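Local coordinates for protein ribonuclease J (Methanolobus psychrophilus R15, PDB 5HAB) that probably degrades RNA as an exoribonuclease of the beta-CASP family of metallo-beta-lactamase enzymes, here captured with RNA bound, at residues 123-135 with 167-180. The protein carries 1 engineered substitution. Numbering follows the deposited sequence.
Sequences PIIATPYTTALIK and IEFINTQHSIIDTV
Asp178 and Thr127 lie alongside each other, their side chains running in opposing senses, where the connection between strands 166-172 and 179-186 meets the start of helix 128-138. Thr127 OG1 donates a hydrogen bond to Asp178 O at 3.1 Å, with the donor tilted 18° from the carbonyl plane. With chi1 at 60°, OG1 is tucked in over the backbone, flanked by N and C, and is turned to that oxygen, while CG2 swings beside the N and meets Val180 CG1 tip to tip at 3.7 Å. Threonine, at the N-cap position, suits this contact because its hydroxyl takes the polar partner and its methyl the apolar one. The Asp178 carboxylate lies against Thr127 CB, 3.3 Å from OD2, and OD2 also receives a weak hydrogen bond from Tyr307. A water bonded to Thr130 OG1 and Ile177 O adds a second polar link.

Tyr129 supplies a broad apolar surface: Ile177 CD1 sits 3.8 Å from the ring centroid, only 7° off the normal, a CH-pi contact, and Leu133 CG, one turn on in the same helix, lies over the rim of the opposite face. Its hydroxyl is held by Tyr298 O. Farther along, the edge of the Phe169 ring abuts the Ala126 backbone, CE2 to C 3.8 Å, while Val180 CG2 of the adjacent strand lies over the centre of one face.

Apolar side chains thus pack between the two beta-sheets of the metallo-beta-lactamase fold, while one direct hydrogen bond and one water link tie the helix start to the loop that carries His174, which packs on an RNA phosphate.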
loop_
_atom_site.group_PDB
_atom_site.type_symbol
_atom_site.label_atom_id
_atom_site.label_comp_id
_atom_site.label_asym_id
_atom_site.label_seq_id
_atom_site.Cartn_x
_atom_site.Cartn_y
_atom_site.Cartn_z
ATOM N N PRO B 123 -4.882 -18.558 42.654
ATOM C CA PRO B 123 -6.228 -18.526 42.077
ATOM C C PRO B 123 -6.285 -17.633 40.838
ATOM O O PRO B 123 -5.458 -16.733 40.691
ATOM C CB PRO B 123 -7.071 -17.937 43.201
ATOM C CG PRO B 123 -6.130 -17.016 43.887
ATOM C CD PRO B 123 -4.774 -17.675 43.828
ATOM N N ILE B 124 -7.259 -17.873 39.970
ATOM C CA ILE B 124 -7.486 -17.023 38.810
ATOM C C ILE B 124 -8.618 -16.058 39.123
ATOM O O ILE B 124 -9.702 -16.485 39.493
ATOM C CB ILE B 124 -7.803 -17.862 37.569
ATOM C CG1 ILE B 124 -6.608 -18.745 37.209
ATOM C CG2 ILE B 124 -8.185 -16.961 36.407
ATOM C CD1 ILE B 124 -6.893 -19.739 36.110
ATOM N N ILE B 125 -8.375 -14.760 38.984
ATOM C CA ILE B 125 -9.396 -13.775 39.316
ATOM C C ILE B 125 -9.936 -13.162 38.031
ATOM O O ILE B 125 -9.165 -12.738 37.164
ATOM C CB ILE B 125 -8.853 -12.688 40.248
ATOM C CG1 ILE B 125 -8.173 -13.314 41.467
ATOM C CG2 ILE B 125 -9.975 -11.752 40.675
ATOM C CD1 ILE B 125 -7.341 -12.330 42.265
ATOM N N ALA B 126 -11.258 -13.122 37.899
ATOM C CA ALA B 126 -11.858 -12.634 36.661
ATOM C C ALA B 126 -13.320 -12.247 36.842
ATOM O O ALA B 126 -13.913 -12.491 37.890
ATOM C CB ALA B 126 -11.723 -13.685 35.563
ATOM N N THR B 127 -13.889 -11.620 35.819
ATOM C CA THR B 127 -15.303 -11.273 35.826
ATOM C C THR B 127 -16.153 -12.527 35.634
ATOM O O THR B 127 -15.670 -13.513 35.071
ATOM C CB THR B 127 -15.630 -10.251 34.720
ATOM O OG1 THR B 127 -15.306 -10.813 33.441
ATOM C CG2 THR B 127 -14.855 -8.962 34.938
ATOM N N PRO B 128 -17.420 -12.490 36.088
ATOM C CA PRO B 128 -18.346 -13.625 35.977
ATOM C C PRO B 128 -18.339 -14.314 34.616
ATOM O O PRO B 128 -18.155 -15.533 34.559
ATOM C CB PRO B 128 -19.704 -12.976 36.250
ATOM C CG PRO B 128 -19.386 -11.908 37.239
ATOM C CD PRO B 128 -18.013 -11.386 36.870
ATOM N N TYR B 129 -18.526 -13.553 33.541
ATOM C CA TYR B 129 -18.529 -14.140 32.206
ATOM C C TYR B 129 -17.175 -14.772 31.883
ATOM O O TYR B 129 -17.095 -15.918 31.414
ATOM C CB TYR B 129 -18.891 -13.083 31.156
ATOM C CG TYR B 129 -19.040 -13.647 29.761
ATOM C CD1 TYR B 129 -20.036 -14.570 29.466
ATOM C CD2 TYR B 129 -18.186 -13.259 28.738
ATOM C CE1 TYR B 129 -20.173 -15.092 28.194
ATOM C CE2 TYR B 129 -18.320 -13.772 27.461
ATOM C CZ TYR B 129 -19.313 -14.689 27.195
ATOM O OH TYR B 129 -19.447 -15.208 25.924
ATOM N N THR B 130 -16.115 -14.017 32.154
ATOM C CA THR B 130 -14.755 -14.498 31.949
ATOM C C THR B 130 -14.493 -15.764 32.752
ATOM O O THR B 130 -13.941 -16.735 32.227
ATOM C CB THR B 130 -13.711 -13.448 32.352
ATOM O OG1 THR B 130 -14.047 -12.183 31.772
ATOM C CG2 THR B 130 -12.332 -13.874 31.888
ATOM N N THR B 131 -14.891 -15.746 34.022
ATOM C CA THR B 131 -14.707 -16.909 34.886
ATOM C C THR B 131 -15.420 -18.114 34.305
ATOM O O THR B 131 -14.874 -19.210 34.292
ATOM C CB THR B 131 -15.240 -16.676 36.315
ATOM O OG1 THR B 131 -16.638 -16.368 36.256
ATOM C CG2 THR B 131 -14.496 -15.540 37.008
ATOM N N ALA B 132 -16.636 -17.904 33.813
ATOM C CA ALA B 132 -17.394 -18.984 33.196
ATOM C C ALA B 132 -16.644 -19.563 31.999
ATOM O O ALA B 132 -16.564 -20.780 31.848
ATOM C CB ALA B 132 -18.773 -18.503 32.778
ATOM N N LEU B 133 -16.096 -18.695 31.149
ATOM C CA LEU B 133 -15.383 -19.174 29.962
ATOM C C LEU B 133 -14.106 -19.929 30.325
ATOM O O LEU B 133 -13.757 -20.934 29.687
ATOM C CB LEU B 133 -15.036 -18.012 29.036
ATOM C CG LEU B 133 -16.224 -17.319 28.375
ATOM C CD1 LEU B 133 -15.783 -15.976 27.826
ATOM C CD2 LEU B 133 -16.830 -18.194 27.294
ATOM N N ILE B 134 -13.407 -19.432 31.342
ATOM C CA ILE B 134 -12.203 -20.093 31.822
ATOM C C ILE B 134 -12.564 -21.464 32.386
ATOM O O ILE B 134 -11.900 -22.451 32.083
ATOM C CB ILE B 134 -11.454 -19.246 32.863
ATOM C CG1 ILE B 134 -10.918 -17.960 32.230
ATOM C CG2 ILE B 134 -10.295 -20.041 33.442
ATOM C CD1 ILE B 134 -10.301 -17.012 33.242
ATOM N N LYS B 135 -13.616 -21.537 33.200
ATOM C CA LYS B 135 -14.044 -22.835 33.731
ATOM C C LYS B 135 -14.409 -23.816 32.628
ATOM O O LYS B 135 -13.934 -24.953 32.624
ATOM C CB LYS B 135 -15.238 -22.702 34.685
ATOM C CG LYS B 135 -14.937 -22.024 35.991
ATOM C CD LYS B 135 -16.160 -22.017 36.884
ATOM C CE LYS B 135 -15.924 -21.171 38.118
ATOM N NZ LYS B 135 -17.142 -21.065 38.963
ATOM N N ILE B 167 -6.606 -5.766 44.690
ATOM C CA ILE B 167 -6.920 -5.713 43.272
ATOM C C ILE B 167 -8.313 -5.138 43.036
ATOM O O ILE B 167 -9.308 -5.669 43.525
ATOM C CB ILE B 167 -6.800 -7.112 42.648
ATOM C CG1 ILE B 167 -5.334 -7.549 42.600
ATOM C CG2 ILE B 167 -7.427 -7.146 41.265
ATOM C CD1 ILE B 167 -5.143 -8.970 42.113
ATOM N N GLU B 168 -8.366 -4.065 42.250
ATOM C CA GLU B 168 -9.614 -3.399 41.888
ATOM C C GLU B 168 -9.926 -3.592 40.403
ATOM O O GLU B 168 -9.049 -3.429 39.557
ATOM C CB GLU B 168 -9.529 -1.906 42.224
ATOM C CG GLU B 168 -10.728 -1.075 41.786
ATOM C CD GLU B 168 -10.559 0.398 42.116
ATOM O OE1 GLU B 168 -9.512 0.760 42.694
ATOM O OE2 GLU B 168 -11.479 1.192 41.821
ATOM N N PHE B 169 -11.167 -3.950 40.089
ATOM C CA PHE B 169 -11.622 -3.998 38.703
ATOM C C PHE B 169 -12.375 -2.715 38.349
ATOM O O PHE B 169 -13.198 -2.237 39.133
ATOM C CB PHE B 169 -12.519 -5.215 38.455
ATOM C CG PHE B 169 -11.769 -6.506 38.245
ATOM C CD1 PHE B 169 -10.391 -6.558 38.362
ATOM C CD2 PHE B 169 -12.449 -7.667 37.908
ATOM C CE1 PHE B 169 -9.704 -7.749 38.163
ATOM C CE2 PHE B 169 -11.768 -8.859 37.707
ATOM C CZ PHE B 169 -10.396 -8.899 37.835
ATOM N N ILE B 170 -12.086 -2.157 37.176
ATOM C CA ILE B 170 -12.822 -0.996 36.672
ATOM C C ILE B 170 -13.429 -1.370 35.332
ATOM O O ILE B 170 -12.734 -1.894 34.475
ATOM C CB ILE B 170 -11.913 0.232 36.537
ATOM C CG1 ILE B 170 -11.226 0.531 37.867
ATOM C CG2 ILE B 170 -12.701 1.439 36.052
ATOM C CD1 ILE B 170 -9.958 1.303 37.713
ATOM N N ASN B 171 -14.716 -1.113 35.134
ATOM C CA ASN B 171 -15.353 -1.548 33.892
ATOM C C ASN B 171 -14.817 -0.753 32.706
ATOM O O ASN B 171 -14.508 0.435 32.822
ATOM C CB ASN B 171 -16.881 -1.421 33.977
ATOM C CG ASN B 171 -17.438 -0.377 33.033
ATOM O OD1 ASN B 171 -17.590 0.788 33.397
ATOM N ND2 ASN B 171 -17.754 -0.792 31.810
ATOM N N THR B 172 -14.676 -1.425 31.573
ATOM C CA THR B 172 -14.342 -0.736 30.337
ATOM C C THR B 172 -15.077 -1.426 29.195
ATOM O O THR B 172 -15.858 -2.353 29.427
ATOM C CB THR B 172 -12.821 -0.723 30.080
ATOM O OG1 THR B 172 -12.522 0.183 29.012
ATOM C CG2 THR B 172 -12.318 -2.124 29.720
ATOM N N GLN B 173 -14.836 -0.982 27.965
ATOM C CA GLN B 173 -15.491 -1.592 26.815
ATOM C C GLN B 173 -14.479 -2.284 25.916
ATOM O O GLN B 173 -13.299 -1.937 25.919
ATOM C CB GLN B 173 -16.272 -0.543 26.020
ATOM C CG GLN B 173 -17.617 -0.171 26.625
ATOM C CD GLN B 173 -18.653 -1.266 26.462
ATOM O OE1 GLN B 173 -18.815 -1.832 25.377
ATOM N NE2 GLN B 173 -19.375 -1.561 27.538
ATOM N N HIS B 174 -14.956 -3.250 25.138
ATOM C CA HIS B 174 -14.113 -4.017 24.225
ATOM C C HIS B 174 -15.003 -4.911 23.365
ATOM O O HIS B 174 -16.220 -4.942 23.549
ATOM C CB HIS B 174 -13.086 -4.853 24.995
ATOM C CG HIS B 174 -12.036 -5.473 24.124
ATOM N ND1 HIS B 174 -11.293 -4.745 23.221
ATOM C CD2 HIS B 174 -11.621 -6.756 24.005
ATOM C CE1 HIS B 174 -10.457 -5.551 22.591
ATOM N NE2 HIS B 174 -10.635 -6.777 23.048
ATOM N N SER B 175 -14.399 -5.639 22.431
ATOM C CA SER B 175 -15.147 -6.500 21.520
ATOM C C SER B 175 -15.661 -7.779 22.186
ATOM O O SER B 175 -16.147 -8.692 21.516
ATOM C CB SER B 175 -14.273 -6.858 20.319
ATOM O OG SER B 175 -13.004 -7.311 20.748
ATOM N N ILE B 176 -15.543 -7.844 23.507
ATOM C CA ILE B 176 -16.150 -8.917 24.280
ATOM C C ILE B 176 -16.696 -8.285 25.549
ATOM O O ILE B 176 -16.155 -7.293 26.049
ATOM C CB ILE B 176 -15.159 -10.071 24.573
ATOM C CG1 ILE B 176 -15.889 -11.248 25.231
ATOM C CG2 ILE B 176 -14.007 -9.596 25.449
ATOM C CD1 ILE B 176 -15.010 -12.458 25.519
ATOM N N ILE B 177 -17.795 -8.839 26.047
ATOM C CA ILE B 177 -18.482 -8.280 27.199
ATOM C C ILE B 177 -17.676 -8.527 28.469
ATOM O O ILE B 177 -16.867 -9.461 28.530
ATOM C CB ILE B 177 -19.899 -8.861 27.323
ATOM C CG1 ILE B 177 -19.848 -10.390 27.284
ATOM C CG2 ILE B 177 -20.784 -8.340 26.204
ATOM C CD1 ILE B 177 -21.183 -11.054 27.541
ATOM N N ASP B 178 -17.911 -7.680 29.469
ATOM C CA ASP B 178 -17.321 -7.804 30.802
ATOM C C ASP B 178 -15.791 -7.712 30.774
ATOM O O ASP B 178 -15.091 -8.613 31.243
ATOM C CB ASP B 178 -17.762 -9.115 31.463
ATOM C CG ASP B 178 -18.204 -8.925 32.908
ATOM O OD1 ASP B 178 -18.110 -7.789 33.422
ATOM O OD2 ASP B 178 -18.654 -9.911 33.529
ATOM N N THR B 179 -15.282 -6.614 30.221
ATOM C CA THR B 179 -13.845 -6.345 30.198
ATOM C C THR B 179 -13.490 -5.280 31.239
ATOM O O THR B 179 -14.248 -4.324 31.446
ATOM C CB THR B 179 -13.378 -5.891 28.795
ATOM O OG1 THR B 179 -13.659 -6.923 27.840
ATOM C CG2 THR B 179 -11.885 -5.614 28.785
ATOM N N VAL B 180 -12.351 -5.452 31.908
ATOM C CA VAL B 180 -11.959 -4.527 32.971
ATOM C C VAL B 180 -10.520 -4.003 32.838
ATOM O O VAL B 180 -9.629 -4.701 32.346
ATOM C CB VAL B 180 -12.146 -5.191 34.356
ATOM C CG1 VAL B 180 -13.615 -5.509 34.603
ATOM C CG2 VAL B 180 -11.297 -6.457 34.475
HETATM O O HOH W 1 -15.100 -11.526 29.364
#